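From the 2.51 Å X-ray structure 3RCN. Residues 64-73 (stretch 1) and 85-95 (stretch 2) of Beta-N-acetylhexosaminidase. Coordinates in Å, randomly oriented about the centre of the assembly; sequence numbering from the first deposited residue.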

# COMPACT_ATOMS: atom_id res chain seq x y z
N GLU A 64 17.71 -32.90 4.83
CA GLU A 64 16.59 -33.63 5.41
C GLU A 64 15.19 -33.05 5.22
O GLU A 64 14.23 -33.56 5.78
N ALA A 65 15.05 -31.98 4.45
CA ALA A 65 13.86 -31.12 4.54
C ALA A 65 12.96 -31.18 3.32
O ALA A 65 13.38 -31.60 2.24
N GLY A 66 11.70 -30.82 3.51
CA GLY A 66 10.74 -30.80 2.42
C GLY A 66 11.14 -29.85 1.32
O GLY A 66 11.11 -30.21 0.14
N ILE A 67 11.50 -28.63 1.72
CA ILE A 67 12.06 -27.64 0.81
C ILE A 67 13.52 -27.39 1.20
O ILE A 67 13.79 -26.83 2.27
N ARG A 68 14.45 -27.83 0.36
CA ARG A 68 15.89 -27.67 0.60
C ARG A 68 16.50 -26.61 -0.31
O ARG A 68 16.31 -26.66 -1.53
N LEU A 69 17.22 -25.66 0.28
CA LEU A 69 18.00 -24.70 -0.49
C LEU A 69 19.48 -25.03 -0.34
O LEU A 69 20.07 -24.82 0.72
N LEU A 70 20.08 -25.53 -1.42
CA LEU A 70 21.45 -26.05 -1.37
C LEU A 70 22.44 -25.23 -2.19
O LEU A 70 22.16 -24.86 -3.33
N LEU A 71 23.60 -24.97 -1.60
CA LEU A 71 24.67 -24.25 -2.29
C LEU A 71 25.39 -25.14 -3.28
O LEU A 71 25.87 -26.23 -2.92
N ASP A 72 25.46 -24.68 -4.53
CA ASP A 72 26.23 -25.34 -5.60
C ASP A 72 27.22 -24.36 -6.23
O ASP A 72 26.85 -23.60 -7.13
N PRO A 73 28.47 -24.36 -5.75
CA PRO A 73 29.47 -23.36 -6.15
C PRO A 73 29.74 -23.34 -7.65
O PRO A 73 30.28 -22.34 -8.15
N SER A 85 10.70 -33.80 -6.62
CA SER A 85 11.10 -35.17 -6.31
C SER A 85 10.27 -35.57 -5.11
O SER A 85 9.16 -35.06 -4.93
N ASP A 86 10.72 -36.58 -4.38
CA ASP A 86 10.23 -36.79 -3.02
C ASP A 86 10.32 -35.48 -2.17
O ASP A 86 9.65 -35.36 -1.13
N ALA A 87 11.16 -34.54 -2.60
CA ALA A 87 11.25 -33.20 -1.99
C ALA A 87 11.44 -32.08 -3.02
O ALA A 87 11.68 -32.33 -4.20
N VAL A 88 11.31 -30.84 -2.56
CA VAL A 88 11.61 -29.69 -3.40
C VAL A 88 13.05 -29.23 -3.17
O VAL A 88 13.38 -28.74 -2.09
N VAL A 89 13.91 -29.39 -4.17
CA VAL A 89 15.32 -29.07 -4.00
C VAL A 89 15.78 -27.92 -4.90
O VAL A 89 15.77 -28.03 -6.13
N ILE A 90 16.18 -26.81 -4.29
CA ILE A 90 16.66 -25.65 -5.03
C ILE A 90 18.15 -25.49 -4.80
O ILE A 90 18.57 -25.19 -3.69
N SER A 91 18.93 -25.70 -5.86
CA SER A 91 20.39 -25.47 -5.85
C SER A 91 20.73 -24.08 -6.40
O SER A 91 20.19 -23.67 -7.44
N ALA A 92 21.63 -23.36 -5.74
CA ALA A 92 22.06 -22.07 -6.28
C ALA A 92 23.53 -21.76 -5.96
O ALA A 92 24.12 -22.37 -5.06
N GLY A 93 24.12 -20.83 -6.71
CA GLY A 93 25.50 -20.41 -6.47
C GLY A 93 25.61 -19.36 -5.36
O GLY A 93 26.68 -19.08 -4.83
N GLY A 94 24.47 -18.78 -5.01
CA GLY A 94 24.41 -17.79 -3.95
C GLY A 94 23.00 -17.48 -3.48
O GLY A 94 22.02 -18.04 -3.97
N ALA A 95 22.92 -16.57 -2.52
CA ALA A 95 21.66 -16.12 -1.97
C ALA A 95 20.68 -15.66 -3.05
O ALA A 95 19.54 -16.14 -3.11

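Two parallel strands, 67-71 and 88-92, lie side by side, so their side chains meet as neighbours on the two faces of a sheet: Ile67, Leu69 and Leu71 share one face with Val88, Ile90 and Ala92, while Arg68 and Leu70 share the other with Val89 and Ser91. Glu64 (chi1 m) is exposed and out of reach. Ala65 points its CB away, but its carbonyl O lies 3.7 Å from Ala87 CB. Gly66, without a side chain, accepts the first rung of the backbone ladder, Val88 N to Gly66 O at 2.8 Å, and its O also lies 3.4 Å from Ala87 CB, which points toward stretch 1. Ile67 (m, t) is buried beside Val88 (t), Ile67 CG1 to Val88 CB 4.3 Å. Arg68 (m, t, t) has the largest area covered in stretch 1. Its extended chain rises from the sheet face, where NE makes a weak hydrogen bond to Ala65 O (2.7 Å, 128°); Ala87 CB covers one guanidinium face, 3.7 Å from Arg68 CZ, and Val89 CG2 sits 3.9 Å from Arg68 CD. Asp86 (p) brings opposite charge near, but Arg68 NH2 to Asp86 OD2 is 4.1 Å, beyond a salt bridge. Leu69 (m, t) reaches across with its end, CD2 meeting CD1 of Ile90 (m, t) at 3.7 Å. Leu70 (m, t) instead sets CD1 3.7 Å from Val89 CG1, a diagonal contact on its face. Leu71 (chi1 t, chi2 96°, between wells) extends CD1 to 3.8 Å from Gly93 O, beyond the small Ala92. Asp72 (chi1 t) points sideways; its CB lies 4.2 Å from CB of Ser91 (m), while its carboxylate is hydrogen-bonded outside these stretches. Asp72 N donates to Ala92 O at 2.7 Å, the last rung. Pro73 points away, making no contact with stretch 2.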

# COMPACT_ATOMS: atom_id res chain seq x y z
CB GLU A 64 16.83 -33.85 6.90
CG GLU A 64 18.14 -34.53 7.19
CD GLU A 64 18.46 -34.60 8.66
OE1 GLU A 64 17.51 -34.71 9.47
OE2 GLU A 64 19.66 -34.54 9.01
CB ALA A 65 14.27 -29.67 4.82
CB ILE A 67 11.29 -26.31 0.93
CG1 ILE A 67 9.82 -26.52 0.61
CG2 ILE A 67 11.89 -25.25 0.02
CD1 ILE A 67 8.97 -25.32 0.92
CB ARG A 68 16.62 -28.98 0.36
CG ARG A 68 15.95 -30.15 1.01
CD ARG A 68 16.51 -31.48 0.56
NE ARG A 68 15.73 -32.54 1.18
CZ ARG A 68 15.61 -33.78 0.70
NH1 ARG A 68 16.23 -34.13 -0.41
NH2 ARG A 68 14.85 -34.65 1.35
CB LEU A 69 17.71 -23.27 -0.01
CG LEU A 69 16.23 -22.95 0.21
CD1 LEU A 69 16.08 -21.55 0.78
CD2 LEU A 69 15.42 -23.13 -1.07
CB LEU A 70 21.47 -27.50 -1.84
CG LEU A 70 20.54 -28.40 -1.03
CD1 LEU A 70 20.40 -29.74 -1.71
CD2 LEU A 70 21.05 -28.55 0.39
CB LEU A 71 25.69 -23.70 -1.29
CG LEU A 71 26.67 -22.74 -1.95
CD1 LEU A 71 26.20 -21.31 -1.75
CD2 LEU A 71 28.07 -22.94 -1.39
CB ASP A 72 25.32 -25.94 -6.68
CG ASP A 72 26.12 -26.58 -7.82
OD1 ASP A 72 27.38 -26.49 -7.81
OD2 ASP A 72 25.49 -27.16 -8.73
CB PRO A 73 30.72 -23.77 -5.38
CG PRO A 73 30.27 -24.82 -4.37
CD PRO A 73 29.06 -25.46 -4.97
CB SER A 85 12.58 -35.26 -5.95
OG SER A 85 13.39 -35.16 -7.09
CB ASP A 86 11.01 -37.92 -2.33
CG ASP A 86 12.48 -37.56 -2.08
OD1 ASP A 86 13.26 -37.45 -3.05
OD2 ASP A 86 12.86 -37.40 -0.89
CB ALA A 87 12.36 -33.16 -0.94
CB VAL A 88 10.65 -28.53 -3.08
CG1 VAL A 88 11.11 -27.24 -3.74
CG2 VAL A 88 9.24 -28.91 -3.50
CB VAL A 89 16.20 -30.30 -4.27
CG1 VAL A 89 17.67 -29.92 -4.19
CG2 VAL A 89 15.88 -31.39 -3.28
CB ILE A 90 15.95 -24.36 -4.58
CG1 ILE A 90 14.46 -24.42 -4.90
CG2 ILE A 90 16.56 -23.14 -5.27
CD1 ILE A 90 13.67 -23.29 -4.28
CB SER A 91 21.11 -26.51 -6.73
OG SER A 91 20.75 -27.84 -6.39
CB ALA A 92 21.14 -20.95 -5.77
CB ALA A 95 21.90 -15.02 -0.97